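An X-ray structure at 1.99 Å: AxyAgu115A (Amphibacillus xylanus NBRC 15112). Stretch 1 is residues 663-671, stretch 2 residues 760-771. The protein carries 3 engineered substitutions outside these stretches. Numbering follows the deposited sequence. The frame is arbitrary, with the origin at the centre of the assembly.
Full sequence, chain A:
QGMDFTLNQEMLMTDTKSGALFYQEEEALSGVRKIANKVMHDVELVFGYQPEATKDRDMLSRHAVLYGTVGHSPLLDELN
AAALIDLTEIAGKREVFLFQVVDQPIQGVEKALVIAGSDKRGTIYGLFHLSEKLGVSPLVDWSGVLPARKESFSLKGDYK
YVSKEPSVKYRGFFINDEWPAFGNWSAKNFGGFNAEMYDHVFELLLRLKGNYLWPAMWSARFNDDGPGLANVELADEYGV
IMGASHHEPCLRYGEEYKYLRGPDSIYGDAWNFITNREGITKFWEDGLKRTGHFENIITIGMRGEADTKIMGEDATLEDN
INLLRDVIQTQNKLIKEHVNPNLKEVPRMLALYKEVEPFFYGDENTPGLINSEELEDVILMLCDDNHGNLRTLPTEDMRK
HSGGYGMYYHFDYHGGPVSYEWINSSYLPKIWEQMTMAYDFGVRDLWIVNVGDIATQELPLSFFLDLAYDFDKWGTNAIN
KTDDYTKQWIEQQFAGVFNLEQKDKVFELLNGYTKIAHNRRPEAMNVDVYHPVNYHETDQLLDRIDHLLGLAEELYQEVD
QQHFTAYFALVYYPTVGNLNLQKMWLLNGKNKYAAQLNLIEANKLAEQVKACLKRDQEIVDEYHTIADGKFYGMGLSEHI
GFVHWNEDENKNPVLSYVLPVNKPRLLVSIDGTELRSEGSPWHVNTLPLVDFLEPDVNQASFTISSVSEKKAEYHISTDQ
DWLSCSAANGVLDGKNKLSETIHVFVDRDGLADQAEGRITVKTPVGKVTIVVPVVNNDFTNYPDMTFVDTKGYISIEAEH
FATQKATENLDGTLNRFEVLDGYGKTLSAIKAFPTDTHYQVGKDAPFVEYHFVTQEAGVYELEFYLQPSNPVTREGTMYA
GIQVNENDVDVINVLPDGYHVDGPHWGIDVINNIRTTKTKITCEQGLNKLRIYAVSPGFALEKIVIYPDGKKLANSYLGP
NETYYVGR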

# COMPACT_ATOMS: atom_id res chain seq x y z
N LYS A 663 -1.23 -12.78 -21.89
CA LYS A 663 -2.39 -12.94 -22.78
C LYS A 663 -2.92 -11.59 -23.23
O LYS A 663 -2.79 -10.60 -22.51
N PRO A 664 -3.57 -11.51 -24.43
CA PRO A 664 -4.10 -10.22 -24.93
C PRO A 664 -5.39 -9.80 -24.24
O PRO A 664 -6.51 -9.81 -24.79
N ARG A 665 -5.23 -9.41 -23.00
CA ARG A 665 -6.34 -9.05 -22.14
C ARG A 665 -6.58 -7.55 -22.22
O ARG A 665 -5.67 -6.75 -22.50
N LEU A 666 -7.82 -7.17 -21.93
CA LEU A 666 -8.25 -5.79 -21.97
C LEU A 666 -9.07 -5.48 -20.73
O LEU A 666 -9.99 -6.23 -20.39
N LEU A 667 -8.78 -4.37 -20.09
CA LEU A 667 -9.52 -3.96 -18.93
C LEU A 667 -10.58 -2.95 -19.36
O LEU A 667 -10.26 -1.97 -20.03
N VAL A 668 -11.83 -3.20 -18.99
CA VAL A 668 -12.91 -2.23 -19.22
C VAL A 668 -13.20 -1.51 -17.91
O VAL A 668 -13.45 -2.16 -16.88
N SER A 669 -13.21 -0.17 -17.93
CA SER A 669 -13.46 0.57 -16.70
C SER A 669 -14.45 1.70 -16.95
O SER A 669 -14.47 2.30 -18.03
N ILE A 670 -15.28 1.98 -15.95
CA ILE A 670 -16.31 3.02 -16.06
C ILE A 670 -15.68 4.34 -15.62
O ILE A 670 -15.17 4.44 -14.51
N ASP A 671 -15.72 5.36 -16.47
CA ASP A 671 -14.99 6.57 -16.10
C ASP A 671 -15.64 7.23 -14.88
O ASP A 671 -16.86 7.19 -14.71
N THR A 760 -22.53 -4.40 -24.62
CA THR A 760 -21.69 -5.59 -24.53
C THR A 760 -20.32 -5.30 -25.14
O THR A 760 -20.23 -4.83 -26.28
N VAL A 761 -19.26 -5.55 -24.37
CA VAL A 761 -17.89 -5.33 -24.83
C VAL A 761 -17.20 -6.69 -24.87
O VAL A 761 -16.92 -7.27 -23.81
N LYS A 762 -16.88 -7.16 -26.06
CA LYS A 762 -16.20 -8.44 -26.22
C LYS A 762 -14.71 -8.20 -26.42
O LYS A 762 -14.31 -7.33 -27.21
N THR A 763 -13.90 -8.94 -25.65
CA THR A 763 -12.45 -8.83 -25.69
C THR A 763 -11.87 -10.20 -26.01
O THR A 763 -12.62 -11.19 -26.02
N PRO A 764 -10.57 -10.32 -26.27
CA PRO A 764 -10.02 -11.64 -26.64
C PRO A 764 -10.20 -12.70 -25.58
O PRO A 764 -10.18 -13.89 -25.92
N VAL A 765 -10.46 -12.34 -24.33
CA VAL A 765 -10.53 -13.33 -23.26
C VAL A 765 -11.88 -13.38 -22.57
O VAL A 765 -12.08 -14.23 -21.69
N GLY A 766 -12.84 -12.53 -22.95
CA GLY A 766 -14.12 -12.56 -22.25
C GLY A 766 -15.09 -11.50 -22.72
O GLY A 766 -14.99 -11.02 -23.85
N LYS A 767 -16.01 -11.09 -21.85
CA LYS A 767 -17.11 -10.22 -22.25
C LYS A 767 -17.53 -9.41 -21.04
O LYS A 767 -17.75 -9.99 -19.97
N VAL A 768 -17.61 -8.10 -21.18
CA VAL A 768 -18.06 -7.21 -20.11
C VAL A 768 -19.42 -6.64 -20.52
O VAL A 768 -19.57 -6.15 -21.65
N THR A 769 -20.40 -6.72 -19.63
CA THR A 769 -21.68 -6.07 -19.87
C THR A 769 -21.74 -4.78 -19.06
O THR A 769 -21.40 -4.77 -17.87
N ILE A 770 -22.08 -3.67 -19.72
CA ILE A 770 -22.23 -2.39 -19.04
C ILE A 770 -23.72 -2.07 -18.99
O ILE A 770 -24.39 -2.01 -20.04
N VAL A 771 -24.26 -1.94 -17.78
CA VAL A 771 -25.69 -1.70 -17.63
C VAL A 771 -25.93 -0.21 -17.56
O VAL A 771 -25.28 0.49 -16.77

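Strand 666-670 and the second strand of stretch 2 run nearly parallel, 7° apart, yet their axes come no closer than 8.7 Å and no direct hydrogen bond joins the two stretches: side chains make most of the contact. Alternation along strand 666-670 sends L666, V668 and I670 toward the hairpin of stretch 2, while L667 and S669 point away.

The apolar packing centres on V668, which has the largest covered area. V668 CG2 lies 3.9 Å from both V761 CG1 and V768 CG2, on paired hairpin strands, and V668 CG1 4.0 Å from I770 CD1; all three valines are t. Compact valines suit this buried setting. The longer isoleucines span the wider gap beyond: I670 (m, m) and I770 (m, t) meet CD1 to CD1 at 3.8 Å. L666 (m, t) reaches P764, with CD1 4.0 Å from its CD.

Near the turn, P664 CG lies 4.0 Å from P764 CB, which also covers P664 O at 3.3 Å, leaving it without a polar partner. R665 (chi1 m) points away, but its aliphatic CG still lies 3.9 Å from CG1 of V765 (m).

One water supplies the polar link, donating to L666 O (2.8 Å) and accepting from T763 OG1 (2.6 Å). Threonine suits this place: T763 (p) packs CG2 4.0 Å from L666 CB, while T763 OG1 also accepts a weak hydrogen bond from V765 N (3.4 Å).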

# COMPACT_ATOMS: atom_id res chain seq x y z
CB LYS A 663 -3.50 -13.71 -22.08
CG LYS A 663 -3.28 -15.21 -22.02
CD LYS A 663 -4.44 -15.92 -21.35
CE LYS A 663 -4.09 -17.38 -21.01
NZ LYS A 663 -2.61 -17.67 -21.09
CB PRO A 664 -4.29 -10.50 -26.43
CG PRO A 664 -4.57 -11.92 -26.50
CD PRO A 664 -3.72 -12.58 -25.42
CB ARG A 665 -6.04 -9.47 -20.69
CG ARG A 665 -5.84 -10.94 -20.47
CD ARG A 665 -4.87 -11.28 -19.25
NE ARG A 665 -5.06 -10.34 -18.13
CZ ARG A 665 -4.33 -10.36 -17.02
NH1 ARG A 665 -3.37 -11.27 -16.91
NH2 ARG A 665 -4.55 -9.44 -16.04
CB LEU A 666 -9.11 -5.54 -23.24
CG LEU A 666 -8.36 -5.55 -24.57
CD1 LEU A 666 -9.41 -5.34 -25.72
CD2 LEU A 666 -7.30 -4.46 -24.61
CB LEU A 667 -8.57 -3.36 -17.88
CG LEU A 667 -9.32 -2.91 -16.64
CD1 LEU A 667 -9.72 -4.18 -15.85
CD2 LEU A 667 -8.45 -1.99 -15.79
CB VAL A 668 -14.18 -2.94 -19.73
CG1 VAL A 668 -15.35 -1.95 -19.88
CG2 VAL A 668 -13.90 -3.67 -21.04
CB SER A 669 -12.15 1.11 -16.11
OG SER A 669 -11.46 1.97 -17.01
CB ILE A 670 -17.53 2.69 -15.18
CG1 ILE A 670 -18.08 1.29 -15.49
CG2 ILE A 670 -18.61 3.82 -15.32
CD1 ILE A 670 -18.33 1.08 -16.98
CB ASP A 671 -14.93 7.53 -17.29
CG ASP A 671 -14.15 6.94 -18.48
OD1 ASP A 671 -13.61 5.82 -18.36
OD2 ASP A 671 -14.10 7.60 -19.54
CB THR A 760 -22.36 -6.76 -25.23
OG1 THR A 760 -23.46 -7.21 -24.42
CG2 THR A 760 -21.34 -7.91 -25.42
CB VAL A 761 -17.10 -4.38 -23.92
CG1 VAL A 761 -15.70 -4.17 -24.52
CG2 VAL A 761 -17.84 -3.07 -23.76
CB LYS A 762 -16.81 -9.26 -27.36
CG LYS A 762 -18.09 -9.92 -26.88
CD LYS A 762 -18.58 -11.04 -27.77
CE LYS A 762 -18.39 -10.73 -29.23
NZ LYS A 762 -19.62 -10.17 -29.88
CB THR A 763 -11.90 -8.33 -24.35
OG1 THR A 763 -11.95 -9.41 -23.41
CG2 THR A 763 -12.69 -7.11 -23.81
CB PRO A 764 -8.54 -11.34 -26.90
CG PRO A 764 -8.57 -9.92 -27.44
CD PRO A 764 -9.60 -9.24 -26.57
CB VAL A 765 -9.40 -13.10 -22.24
CG1 VAL A 765 -8.06 -13.00 -22.98
CG2 VAL A 765 -9.66 -11.82 -21.46
CB LYS A 767 -18.29 -11.06 -22.76
CG LYS A 767 -19.53 -10.26 -23.01
CD LYS A 767 -20.51 -11.02 -23.90
CE LYS A 767 -20.43 -12.50 -23.71
NZ LYS A 767 -21.72 -13.18 -24.04
CB VAL A 768 -17.05 -6.09 -19.83
CG1 VAL A 768 -17.60 -5.08 -18.77
CG2 VAL A 768 -15.70 -6.69 -19.31
CB THR A 769 -22.79 -7.04 -19.50
OG1 THR A 769 -22.56 -8.23 -20.26
CG2 THR A 769 -24.16 -6.50 -19.83
CB ILE A 770 -21.44 -1.29 -19.76
CG1 ILE A 770 -19.96 -1.64 -19.76
CG2 ILE A 770 -21.71 0.09 -19.15
CD1 ILE A 770 -19.10 -0.57 -20.36
CB VAL A 771 -26.27 -2.40 -16.39
CG1 VAL A 771 -27.80 -2.10 -16.31
CG2 VAL A 771 -26.02 -3.92 -16.51
O HOH W 1 -10.65 -8.89 -21.17